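PDB 1VGP: 373aa long hypothetical citrate synthase from Sulfolobus tokodaii, which is a hypothetical member of the citrate synthase family, a mostly helical protein whose assembly contains two chains. Local coordinates for residues E293-G296 with I297-G301; N109-T113 with D114-I118. All coordinates share one frame; numbering follows the deposited sequence.

Contact 1 of 2, residues E293-G296 with I297-G301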
loop_
_atom_site.group_PDB
_atom_site.type_symbol
_atom_site.label_atom_id
_atom_site.label_comp_id
_atom_site.label_asym_id
_atom_site.label_seq_id
_atom_site.Cartn_x
_atom_site.Cartn_y
_atom_site.Cartn_z
ATOM N N GLU A 293 -20.118 30.679 -2.302
ATOM C CA GLU A 293 -21.079 29.716 -2.827
ATOM C C GLU A 293 -22.014 30.409 -3.809
ATOM O O GLU A 293 -22.301 29.902 -4.901
ATOM C CB GLU A 293 -21.907 29.110 -1.686
ATOM C CG GLU A 293 -22.903 28.046 -2.148
ATOM C CD GLU A 293 -23.913 27.669 -1.074
ATOM O OE1 GLU A 293 -23.751 28.111 0.078
ATOM O OE2 GLU A 293 -24.874 26.924 -1.382
ATOM N N GLU A 294 -22.486 31.581 -3.403
ATOM C CA GLU A 294 -23.437 32.348 -4.191
ATOM C C GLU A 294 -22.860 32.684 -5.569
ATOM O O GLU A 294 -23.418 32.288 -6.598
ATOM C CB GLU A 294 -23.793 33.614 -3.424
ATOM C CG GLU A 294 -24.915 34.432 -4.026
ATOM C CD GLU A 294 -25.512 35.408 -3.024
ATOM O OE1 GLU A 294 -26.363 36.240 -3.429
ATOM O OE2 GLU A 294 -25.132 35.340 -1.830
ATOM N N ILE A 295 -21.741 33.405 -5.591
ATOM C CA ILE A 295 -21.168 33.861 -6.857
ATOM C C ILE A 295 -20.571 32.678 -7.617
ATOM O O ILE A 295 -20.571 32.653 -8.856
ATOM C CB ILE A 295 -20.066 34.940 -6.630
ATOM C CG1 ILE A 295 -19.585 35.497 -7.974
ATOM C CG2 ILE A 295 -18.892 34.337 -5.863
ATOM C CD1 ILE A 295 -18.824 36.805 -7.858
ATOM N N GLY A 296 -20.072 31.699 -6.866
ATOM C CA GLY A 296 -19.526 30.504 -7.478
ATOM C C GLY A 296 -20.564 29.744 -8.276
ATOM O O GLY A 296 -20.338 29.419 -9.447
ATOM N N ILE A 297 -21.703 29.458 -7.647
ATOM C CA ILE A 297 -22.807 28.805 -8.349
ATOM C C ILE A 297 -23.270 29.625 -9.565
ATOM O O ILE A 297 -23.548 29.072 -10.630
ATOM C CB ILE A 297 -24.004 28.561 -7.395
ATOM C CG1 ILE A 297 -23.621 27.510 -6.345
ATOM C CG2 ILE A 297 -25.210 28.091 -8.179
ATOM C CD1 ILE A 297 -24.679 27.301 -5.281
ATOM N N LYS A 298 -23.335 30.944 -9.396
ATOM C CA LYS A 298 -23.752 31.835 -10.470
ATOM C C LYS A 298 -22.895 31.634 -11.713
ATOM O O LYS A 298 -23.412 31.308 -12.780
ATOM C CB LYS A 298 -23.667 33.288 -10.007
ATOM C CG LYS A 298 -24.158 34.318 -11.019
ATOM C CD LYS A 298 -23.685 35.715 -10.620
ATOM C CE LYS A 298 -24.087 36.775 -11.630
ATOM N NZ LYS A 298 -25.031 37.759 -11.036
ATOM N N TYR A 299 -21.583 31.814 -11.580
ATOM C CA TYR A 299 -20.688 31.742 -12.734
ATOM C C TYR A 299 -20.359 30.331 -13.206
ATOM O O TYR A 299 -20.205 30.092 -14.405
ATOM C CB TYR A 299 -19.383 32.488 -12.440
ATOM C CG TYR A 299 -19.491 33.974 -12.680
ATOM C CD1 TYR A 299 -19.039 34.539 -13.868
ATOM C CD2 TYR A 299 -20.077 34.809 -11.732
ATOM C CE1 TYR A 299 -19.171 35.904 -14.103
ATOM C CE2 TYR A 299 -20.214 36.167 -11.956
ATOM C CZ TYR A 299 -19.758 36.709 -13.138
ATOM O OH TYR A 299 -19.877 38.061 -13.358
ATOM N N LEU A 300 -20.255 29.392 -12.273
ATOM C CA LEU A 300 -19.776 28.051 -12.598
ATOM C C LEU A 300 -20.906 27.051 -12.749
ATOM O O LEU A 300 -20.764 26.035 -13.437
ATOM C CB LEU A 300 -18.812 27.575 -11.515
ATOM C CG LEU A 300 -17.356 28.020 -11.666
ATOM C CD1 LEU A 300 -17.296 29.482 -12.071
ATOM C CD2 LEU A 300 -16.638 27.795 -10.344
ATOM N N GLY A 301 -22.033 27.330 -12.098
ATOM C CA GLY A 301 -23.129 26.366 -12.061
ATOM C C GLY A 301 -23.595 25.944 -13.444
ATOM O O GLY A 301 -23.785 24.762 -13.692
#

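Contact 2 of 2, residues N109-T113 with D114-I118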
loop_
_atom_site.group_PDB
_atom_site.type_symbol
_atom_site.label_atom_id
_atom_site.label_comp_id
_atom_site.label_asym_id
_atom_site.label_seq_id
_atom_site.Cartn_x
_atom_site.Cartn_y
_atom_site.Cartn_z
ATOM N N ASN A 109 -4.986 -15.140 14.201
ATOM C CA ASN A 109 -4.973 -15.411 12.763
ATOM C C ASN A 109 -6.206 -16.212 12.397
ATOM O O ASN A 109 -6.446 -16.522 11.230
ATOM C CB ASN A 109 -3.720 -16.218 12.404
ATOM C CG ASN A 109 -2.514 -15.820 13.223
ATOM O OD1 ASN A 109 -1.934 -14.750 13.016
ATOM N ND2 ASN A 109 -2.134 -16.674 14.168
ATOM N N ASP A 110 -6.980 -16.533 13.423
ATOM C CA ASP A 110 -8.163 -17.369 13.285
ATOM C C ASP A 110 -9.362 -16.444 13.128
ATOM O O ASP A 110 -10.508 -16.894 13.032
ATOM C CB ASP A 110 -8.321 -18.232 14.544
ATOM C CG ASP A 110 -7.453 -19.483 14.517
ATOM O OD1 ASP A 110 -6.211 -19.361 14.413
ATOM O OD2 ASP A 110 -8.025 -20.591 14.600
ATOM N N GLU A 111 -9.080 -15.145 13.095
ATOM C CA GLU A 111 -10.112 -14.120 13.193
ATOM C C GLU A 111 -10.733 -13.797 11.852
ATOM O O GLU A 111 -10.029 -13.486 10.894
ATOM C CB GLU A 111 -9.532 -12.841 13.784
ATOM C CG GLU A 111 -9.714 -12.728 15.274
ATOM C CD GLU A 111 -9.653 -11.302 15.746
ATOM O OE1 GLU A 111 -8.810 -10.540 15.224
ATOM O OE2 GLU A 111 -10.445 -10.948 16.645
ATOM N N ARG A 112 -12.061 -13.865 11.804
ATOM C CA ARG A 112 -12.839 -13.354 10.679
ATOM C C ARG A 112 -12.358 -11.969 10.260
ATOM O O ARG A 112 -12.116 -11.101 11.102
ATOM C CB ARG A 112 -14.318 -13.267 11.061
ATOM C CG ARG A 112 -15.160 -14.459 10.660
ATOM C CD ARG A 112 -16.640 -14.130 10.768
ATOM N NE ARG A 112 -16.981 -13.518 12.053
ATOM C CZ ARG A 112 -18.128 -12.892 12.312
ATOM N NH1 ARG A 112 -18.339 -12.359 13.507
ATOM N NH2 ARG A 112 -19.064 -12.793 11.378
ATOM N N THR A 113 -12.241 -11.760 8.954
ATOM C CA THR A 113 -11.762 -10.488 8.440
ATOM C C THR A 113 -12.666 -9.290 8.780
ATOM O O THR A 113 -12.193 -8.157 8.834
ATOM C CB THR A 113 -11.512 -10.570 6.901
ATOM O OG1 THR A 113 -11.804 -9.310 6.293
ATOM C CG2 THR A 113 -12.375 -11.659 6.269
ATOM N N ASP A 114 -13.954 -9.521 9.034
ATOM C CA ASP A 114 -14.838 -8.422 9.446
ATOM C C ASP A 114 -14.635 -8.017 10.907
ATOM O O ASP A 114 -14.673 -6.833 11.239
ATOM C CB ASP A 114 -16.308 -8.780 9.211
ATOM C CG ASP A 114 -16.762 -9.962 10.036
ATOM O OD1 ASP A 114 -16.061 -10.986 10.010
ATOM O OD2 ASP A 114 -17.819 -9.870 10.701
ATOM N N ILE A 115 -14.415 -8.999 11.774
ATOM C CA ILE A 115 -14.069 -8.730 13.168
ATOM C C ILE A 115 -12.757 -7.967 13.277
ATOM O O ILE A 115 -12.676 -6.957 13.973
ATOM C CB ILE A 115 -13.936 -10.029 13.977
ATOM C CG1 ILE A 115 -15.239 -10.823 13.908
ATOM C CG2 ILE A 115 -13.580 -9.710 15.415
ATOM C CD1 ILE A 115 -16.430 -10.086 14.449
ATOM N N LYS A 116 -11.732 -8.472 12.599
ATOM C CA LYS A 116 -10.477 -7.755 12.426
ATOM C C LYS A 116 -10.765 -6.335 11.916
ATOM O O LYS A 116 -10.176 -5.360 12.380
ATOM C CB LYS A 116 -9.606 -8.523 11.424
ATOM C CG LYS A 116 -8.147 -8.106 11.348
ATOM C CD LYS A 116 -7.363 -8.488 12.603
ATOM C CE LYS A 116 -7.197 -9.997 12.757
ATOM N NZ LYS A 116 -6.993 -10.662 11.446
ATOM N N GLY A 117 -11.695 -6.222 10.973
ATOM C CA GLY A 117 -12.088 -4.909 10.481
ATOM C C GLY A 117 -12.678 -3.972 11.528
ATOM O O GLY A 117 -12.272 -2.812 11.599
ATOM N N ILE A 118 -13.633 -4.458 12.323
ATOM C CA ILE A 118 -14.231 -3.649 13.380
ATOM C C ILE A 118 -13.153 -3.007 14.239
ATOM O O ILE A 118 -13.130 -1.788 14.433
ATOM C CB ILE A 118 -15.096 -4.478 14.338
ATOM C CG1 ILE A 118 -16.057 -5.383 13.561
ATOM C CG2 ILE A 118 -15.834 -3.551 15.281
ATOM C CD1 ILE A 118 -17.010 -4.653 12.679
#

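Contact 1 of 2, residues E293-G296 with I297-G301
Ile-297 and Glu-293 meet one turn apart near the C-terminal end of helix 281-300, their side chains running side by side. Ile-297 CD1 rests 3.7 Å from Glu-293 CG, against the aliphatic part of the glutamate. With CG1 set beside its own backbone N (chi1 -68°), Ile-297 leans back toward the preceding turn. The carboxylate beyond is buried: OE1 makes a salt bridge with Lys-268 and OE2 a hydrogen bond with Tyr-260. On another side of the helix, Ile-295 CG1 lies 3.9 Å from Tyr-299 CD2, and both side chains also touch Leu-240 of helix 235-244. The Ile-295 carbonyl oxygen sits in plane at the edge of the tyrosine ring and accepts Tyr-299 N at 3.0 Å. Gly-296 is buried; its O takes Leu-300 N at 2.8 Å. The solvent side is looser. Glu-294, Lys-298 and Tyr-299 are all exposed, the lysine chain extended as far as its CE, and what joins Glu-294 to Lys-298 is the bond from Lys-298 N to Glu-294 O, 3.1 Å. Regular i to i+4 backbone bonds thus carry the helix, while the buried charge of Glu-293 is probably stabilised by partners elsewhere in the chain.

Contact 2 of 2, residues N109-T113 with D114-I118
From Glu-111 to Lys-116 the backbone passes from an extended loop into the first turn of helix 113-135, where Arg-112 O accepts Lys-116 N at 3.0 Å and Thr-113 O accepts Gly-117 N at 2.9 Å. This is a helix N-terminus in the mostly helical citrate synthase fold, with Arg-112 at the N-cap position. The second bond is the more bent, 140° at the hydrogen. Arg-112 folds over the turn, its chain bent at chi3 (-49°), and Asp-114 OD2 comes over one face of the guanidinium, 3.2 Å from NH2. The guanidinium and carboxylate planes stand 75° apart, and the oxygen lies well off the guanidinium plane, so this salt bridge is one of charge alone. Tyr-52 OH hydrogen-bonds the same OD2, giving the carboxylate of the buried Asp-114 a second partner. Ile-115 runs obliquely past the arginine, its CG1 lying 3.7 Å from NE, and it also packs on Trp-63 of helix 58-70. Glu-111 crosses Lys-116 at about a right angle. The lysine chain curls through three successive bends, which bring its methylene end rather than its amine close to the carboxylate: Lys-116 NZ remains 4.2 Å from Glu-111 OE1, beyond salt-bridge range, whereas Lys-116 CD is 3.6 Å from that oxygen.

How the contacts relate
Contacts 1 and 2 lie on opposite sides of the chain's centre, with their own centres about 47 Å apart and nearest atoms about 35 Å apart. Both are local and partly buried, yet they hold different elements: contact 1 lies near the C-terminal end of helix 281-300, contact 2 at the start of helix 113-135. Contact 1 is the more regular, with apolar packing between successive turns. Contact 2 relies more on charged side chains, reaching from a loop onto the first turn. Each contains a buried acid that has a tyrosine partner from elsewhere in the chain, but the acid's cationic partner is local in contact 2 and outside the segments in contact 1.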